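Local coordinates for kinesin-like protein KAR3 (Saccharomyces cerevisiae, PDB 1F9V), which probably works as a microtubule-binding kinesin motor that hydrolyses ATP, its motor domain holding ADP and magnesium in this crystal, at residues A[136-141]-A[179-184]; A[222-227]-A[235-240]. The protein carries 2 engineered substitutions. One frame throughout, in Å; residues are numbered along the deposited sequence.

Contact 1: A[136-141]-A[179-184]; sequences EFIEIY and TNVTSC
Glu136 and Ser183 are where the two backbones come closest, their CA atoms 4.9 Å apart. Residues 136-141 are extended strand that runs on away from 179-184, a loop that ends in the start of strand 184-185 and meets only the first half, Glu136 to Ile138. No direct backbone hydrogen bond joins the two; a water accepts from Phe137 N at 2.9 Å and lies 2.7 Å from Thr182 O, to which it can donate, and so bridges the two segments. The side chain of Glu136 does most of the gripping. Bent at chi2 (90°), it lays its CG 3.5 Å from the O of Thr182 and turns its carboxylate to Ser183. There Ser183 OG donates to Glu136 OE2 at 2.7 Å, on the anti lone pair, while OE1 is held by His224. Nearby, CG1 of Val181 rests 3.8 Å from CG2 of Ile138, the two side chains crossing at about a right angle, and also reaches CG of Glu136 at 4.0 Å. The contact lies at the surface of the motor domain, with strand 130-141 paired antiparallel to strands 184-185, 144-147 and 218-228, Asp147 binding the N of Thr182, and Leu301 of helix 297-306 packing on Ile138.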
loop_
_atom_site.group_PDB
_atom_site.type_symbol
_atom_site.label_atom_id
_atom_site.label_comp_id
_atom_site.label_asym_id
_atom_site.label_seq_id
_atom_site.Cartn_x
_atom_site.Cartn_y
_atom_site.Cartn_z
ATOM N N GLU A 136 -13.753 -2.563 -7.215
ATOM C CA GLU A 136 -13.734 -3.987 -6.934
ATOM C C GLU A 136 -12.947 -4.113 -5.635
ATOM O O GLU A 136 -12.101 -3.265 -5.332
ATOM C CB GLU A 136 -13.010 -4.770 -8.033
ATOM C CG GLU A 136 -13.673 -4.715 -9.399
ATOM C CD GLU A 136 -13.169 -3.556 -10.230
ATOM O OE1 GLU A 136 -11.937 -3.360 -10.283
ATOM O OE2 GLU A 136 -13.995 -2.836 -10.828
ATOM N N PHE A 137 -13.242 -5.153 -4.869
ATOM C CA PHE A 137 -12.542 -5.413 -3.614
ATOM C C PHE A 137 -12.253 -6.904 -3.604
ATOM O O PHE A 137 -13.163 -7.732 -3.452
ATOM C CB PHE A 137 -13.410 -5.018 -2.409
ATOM C CG PHE A 137 -12.639 -4.857 -1.121
ATOM C CD1 PHE A 137 -11.245 -4.828 -1.110
ATOM C CD2 PHE A 137 -13.315 -4.741 0.085
ATOM C CE1 PHE A 137 -10.539 -4.685 0.089
ATOM C CE2 PHE A 137 -12.621 -4.598 1.284
ATOM C CZ PHE A 137 -11.230 -4.571 1.282
ATOM N N ILE A 138 -10.983 -7.244 -3.788
ATOM C CA ILE A 138 -10.573 -8.634 -3.828
ATOM C C ILE A 138 -9.462 -8.903 -2.834
ATOM O O ILE A 138 -8.928 -7.988 -2.209
ATOM C CB ILE A 138 -10.041 -9.020 -5.241
ATOM C CG1 ILE A 138 -8.765 -8.230 -5.550
ATOM C CG2 ILE A 138 -11.104 -8.732 -6.310
ATOM C CD1 ILE A 138 -7.989 -8.733 -6.762
ATOM N N GLU A 139 -9.124 -10.176 -2.692
ATOM C CA GLU A 139 -8.027 -10.568 -1.835
ATOM C C GLU A 139 -7.267 -11.657 -2.578
ATOM O O GLU A 139 -7.837 -12.369 -3.406
ATOM C CB GLU A 139 -8.532 -11.100 -0.490
ATOM C CG GLU A 139 -8.662 -12.603 -0.444
ATOM C CD GLU A 139 -9.150 -13.122 0.892
ATOM O OE1 GLU A 139 -9.211 -12.340 1.868
ATOM O OE2 GLU A 139 -9.474 -14.324 0.957
ATOM N N ILE A 140 -5.971 -11.749 -2.311
ATOM C CA ILE A 140 -5.151 -12.786 -2.899
ATOM C C ILE A 140 -4.685 -13.602 -1.703
ATOM O O ILE A 140 -4.039 -13.077 -0.794
ATOM C CB ILE A 140 -3.934 -12.213 -3.657
ATOM C CG1 ILE A 140 -4.396 -11.568 -4.969
ATOM C CG2 ILE A 140 -2.939 -13.332 -3.973
ATOM C CD1 ILE A 140 -3.318 -10.798 -5.693
ATOM N N TYR A 141 -5.055 -14.876 -1.687
ATOM C CA TYR A 141 -4.681 -15.782 -0.608
ATOM C C TYR A 141 -4.106 -17.039 -1.245
ATOM O O TYR A 141 -4.772 -17.699 -2.053
ATOM C CB TYR A 141 -5.899 -16.142 0.247
ATOM C CG TYR A 141 -5.566 -17.126 1.343
ATOM C CD1 TYR A 141 -4.611 -16.818 2.309
ATOM C CD2 TYR A 141 -6.166 -18.382 1.388
ATOM C CE1 TYR A 141 -4.260 -17.736 3.294
ATOM C CE2 TYR A 141 -5.819 -19.314 2.374
ATOM C CZ TYR A 141 -4.862 -18.979 3.318
ATOM O OH TYR A 141 -4.495 -19.888 4.284
ATOM N N THR A 179 -11.983 -11.727 -14.541
ATOM C CA THR A 179 -13.271 -12.329 -14.850
ATOM C C THR A 179 -14.045 -12.781 -13.617
ATOM O O THR A 179 -13.467 -13.244 -12.626
ATOM C CB THR A 179 -13.105 -13.528 -15.793
ATOM O OG1 THR A 179 -12.409 -14.574 -15.114
ATOM C CG2 THR A 179 -12.323 -13.129 -17.021
ATOM N N ASN A 180 -15.362 -12.619 -13.695
ATOM C CA ASN A 180 -16.277 -13.014 -12.635
ATOM C C ASN A 180 -16.035 -12.357 -11.282
ATOM O O ASN A 180 -16.268 -12.969 -10.242
ATOM C CB ASN A 180 -16.255 -14.533 -12.488
ATOM C CG ASN A 180 -16.608 -15.237 -13.786
ATOM O OD1 ASN A 180 -17.599 -14.895 -14.439
ATOM N ND2 ASN A 180 -15.794 -16.214 -14.172
ATOM N N VAL A 181 -15.570 -11.110 -11.304
ATOM C CA VAL A 181 -15.326 -10.364 -10.078
ATOM C C VAL A 181 -16.312 -9.215 -10.039
ATOM O O VAL A 181 -16.377 -8.410 -10.966
ATOM C CB VAL A 181 -13.901 -9.788 -10.021
ATOM C CG1 VAL A 181 -13.822 -8.709 -8.934
ATOM C CG2 VAL A 181 -12.902 -10.910 -9.746
ATOM N N THR A 182 -17.083 -9.147 -8.963
ATOM C CA THR A 182 -18.077 -8.101 -8.799
ATOM C C THR A 182 -17.491 -6.695 -8.861
ATOM O O THR A 182 -16.486 -6.400 -8.209
ATOM C CB THR A 182 -18.802 -8.249 -7.451
ATOM O OG1 THR A 182 -19.327 -9.572 -7.337
ATOM C CG2 THR A 182 -19.934 -7.245 -7.336
ATOM N N SER A 183 -18.105 -5.835 -9.665
ATOM C CA SER A 183 -17.677 -4.444 -9.745
ATOM C C SER A 183 -18.889 -3.612 -9.350
ATOM O O SER A 183 -20.022 -3.930 -9.721
ATOM C CB SER A 183 -17.209 -4.069 -11.147
ATOM O OG SER A 183 -16.638 -2.767 -11.139
ATOM N N CYS A 184 -18.653 -2.551 -8.590
ATOM C CA CYS A 184 -19.735 -1.703 -8.113
ATOM C C CYS A 184 -19.561 -0.234 -8.448
ATOM O O CYS A 184 -18.455 0.307 -8.398
ATOM C CB CYS A 184 -19.870 -1.846 -6.595
ATOM S SG CYS A 184 -20.123 -3.537 -6.035
HETATM O O HOH W 1 -15.051 -7.140 -5.993
#

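Contact 2: A[222-227]-A[235-240]; sequences IIHLSG and HSYGTL
Ile223 and Leu240 form the tight end of this antiparallel pairing, a hydrogen-bonded pair in which each backbone N reaches the other's O at 2.8 Å with both N-H angles at 167°. On the same face CD1 of Leu240 lies 3.9 Å from CG2 of Ile223 and equally near CG of Leu225, so one methyl bridges two residues of the facing strand. Ile117 of helix 109-124 covers Leu225 and Leu240 on this buried side. Strands 218-228 and 235-244 make a beta hairpin within the mixed sheet of the kinesin P-loop NTPase fold, and the second strand also pairs in parallel with strand 86-91, which precedes the P-loop. The other face carries more polar groups, from buried His224 to exposed Tyr237. With CG of His224 anti to the carbonyl carbon (chi1 -49°), its ring is laid beside Thr239 and the ND1 edge meets OG1 of that residue at 3.0 Å; either atom could donate, and NE2 is taken by Glu136. The methyl CG2 of Thr239 touches CG2 of Ile222 at 3.6 Å. Tyr237 reaches along the strand from beside Ser226, whose CB lies at the ring edge 3.8 Å from CD1 of Tyr237, until its OH comes 3.3 Å from CB of His224. Near the turn the backbone of Gly227 packs closely against Ser236, but the bond from Ser236 N to Gly227 O is the most bent of the backbone bonds, at 146°, and a water links Leu225 O with Ser236 OG.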
loop_
_atom_site.group_PDB
_atom_site.type_symbol
_atom_site.label_atom_id
_atom_site.label_comp_id
_atom_site.label_asym_id
_atom_site.label_seq_id
_atom_site.Cartn_x
_atom_site.Cartn_y
_atom_site.Cartn_z
ATOM N N ILE A 222 -9.704 -1.793 -5.543
ATOM C CA ILE A 222 -9.446 -1.196 -6.846
ATOM C C ILE A 222 -10.516 -0.187 -7.214
ATOM O O ILE A 222 -11.708 -0.485 -7.150
ATOM C CB ILE A 222 -9.366 -2.292 -7.944
ATOM C CG1 ILE A 222 -8.327 -3.347 -7.547
ATOM C CG2 ILE A 222 -9.007 -1.667 -9.280
ATOM C CD1 ILE A 222 -8.303 -4.586 -8.436
ATOM N N ILE A 223 -10.076 1.004 -7.597
ATOM C CA ILE A 223 -10.968 2.092 -7.975
ATOM C C ILE A 223 -10.641 2.570 -9.386
ATOM O O ILE A 223 -9.480 2.827 -9.707
ATOM C CB ILE A 223 -10.803 3.302 -7.026
ATOM C CG1 ILE A 223 -11.222 2.916 -5.604
ATOM C CG2 ILE A 223 -11.608 4.489 -7.548
ATOM C CD1 ILE A 223 -10.578 3.765 -4.520
ATOM N N HIS A 224 -11.665 2.689 -10.226
ATOM C CA HIS A 224 -11.467 3.168 -11.590
ATOM C C HIS A 224 -12.158 4.522 -11.738
ATOM O O HIS A 224 -13.324 4.675 -11.371
ATOM C CB HIS A 224 -12.043 2.165 -12.591
ATOM C CG HIS A 224 -11.602 0.755 -12.347
ATOM N ND1 HIS A 224 -10.343 0.302 -12.680
ATOM C CD2 HIS A 224 -12.245 -0.296 -11.789
ATOM C CE1 HIS A 224 -10.231 -0.969 -12.341
ATOM N NE2 HIS A 224 -11.370 -1.357 -11.797
ATOM N N LEU A 225 -11.426 5.507 -12.244
ATOM C CA LEU A 225 -11.978 6.841 -12.442
ATOM C C LEU A 225 -12.070 7.099 -13.929
ATOM O O LEU A 225 -11.045 7.291 -14.588
ATOM C CB LEU A 225 -11.074 7.913 -11.828
ATOM C CG LEU A 225 -10.745 7.864 -10.340
ATOM C CD1 LEU A 225 -10.025 9.154 -9.966
ATOM C CD2 LEU A 225 -12.014 7.695 -9.518
ATOM N N SER A 226 -13.293 7.113 -14.453
ATOM C CA SER A 226 -13.507 7.357 -15.874
ATOM C C SER A 226 -14.139 8.727 -16.110
ATOM O O SER A 226 -15.304 8.955 -15.773
ATOM C CB SER A 226 -14.391 6.264 -16.472
ATOM O OG SER A 226 -14.434 6.403 -17.879
ATOM N N GLY A 227 -13.357 9.633 -16.688
ATOM C CA GLY A 227 -13.844 10.973 -16.950
ATOM C C GLY A 227 -14.029 11.311 -18.417
ATOM O O GLY A 227 -13.216 10.943 -19.270
ATOM N N HIS A 235 -10.870 12.767 -22.771
ATOM C CA HIS A 235 -11.197 11.533 -22.072
ATOM C C HIS A 235 -10.038 11.219 -21.141
ATOM O O HIS A 235 -8.897 11.589 -21.418
ATOM C CB HIS A 235 -11.377 10.385 -23.069
ATOM C CG HIS A 235 -12.791 10.183 -23.525
ATOM N ND1 HIS A 235 -13.369 10.939 -24.523
ATOM C CD2 HIS A 235 -13.732 9.283 -23.146
ATOM C CE1 HIS A 235 -14.602 10.513 -24.740
ATOM N NE2 HIS A 235 -14.845 9.508 -23.917
ATOM N N SER A 236 -10.331 10.547 -20.034
ATOM C CA SER A 236 -9.293 10.183 -19.079
ATOM C C SER A 236 -9.709 8.943 -18.298
ATOM O O SER A 236 -10.885 8.766 -17.977
ATOM C CB SER A 236 -9.011 11.351 -18.125
ATOM O OG SER A 236 -9.804 11.277 -16.956
ATOM N N TYR A 237 -8.740 8.076 -18.017
ATOM C CA TYR A 237 -8.996 6.853 -17.268
ATOM C C TYR A 237 -7.817 6.553 -16.355
ATOM O O TYR A 237 -6.680 6.489 -16.806
ATOM C CB TYR A 237 -9.217 5.677 -18.219
ATOM C CG TYR A 237 -9.856 4.481 -17.554
ATOM C CD1 TYR A 237 -11.240 4.413 -17.368
ATOM C CD2 TYR A 237 -9.079 3.416 -17.102
ATOM C CE1 TYR A 237 -11.830 3.310 -16.750
ATOM C CE2 TYR A 237 -9.660 2.313 -16.485
ATOM C CZ TYR A 237 -11.032 2.264 -16.314
ATOM O OH TYR A 237 -11.598 1.159 -15.729
ATOM N N GLY A 238 -8.094 6.380 -15.071
ATOM C CA GLY A 238 -7.036 6.088 -14.121
ATOM C C GLY A 238 -7.511 5.079 -13.104
ATOM O O GLY A 238 -8.684 5.070 -12.735
ATOM N N THR A 239 -6.605 4.223 -12.648
ATOM C CA THR A 239 -6.966 3.209 -11.670
ATOM C C THR A 239 -6.119 3.323 -10.399
ATOM O O THR A 239 -4.910 3.537 -10.465
ATOM C CB THR A 239 -6.796 1.791 -12.271
ATOM O OG1 THR A 239 -7.700 1.637 -13.376
ATOM C CG2 THR A 239 -7.091 0.726 -11.241
ATOM N N LEU A 240 -6.780 3.206 -9.253
ATOM C CA LEU A 240 -6.105 3.249 -7.963
ATOM C C LEU A 240 -6.206 1.873 -7.344
ATOM O O LEU A 240 -7.286 1.278 -7.301
ATOM C CB LEU A 240 -6.764 4.265 -7.032
ATOM C CG LEU A 240 -6.733 5.704 -7.534
ATOM C CD1 LEU A 240 -8.127 6.074 -8.028
ATOM C CD2 LEU A 240 -6.256 6.642 -6.422
HETATM O O HOH W 2 -9.476 9.701 -14.782
#

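How the contacts relate
Along the chain the two contacts come in series, neither nested nor crossed. Contact 1 closes first: strand 130-141 goes out, and after 37 intervening residues, including strands 144-147, 167-170 and 175-178, the loop at 179-184 comes back to its side. The chain then passes helix 192-199 before strand 218-228 enters the same sheet beside strand 130-141. Contact 2 closes the hairpin that follows, whose short connection puts seven residues between its segments. The two centres lie about 16 Å apart, yet the contacts touch through the shared strand pair, where Ile222 N probably bonds to Glu136 O. Together they tie a peripheral loop, through strands 130-141 and 218-228, to strand 235-244, whose parallel neighbour 86-91 runs into the P-loop.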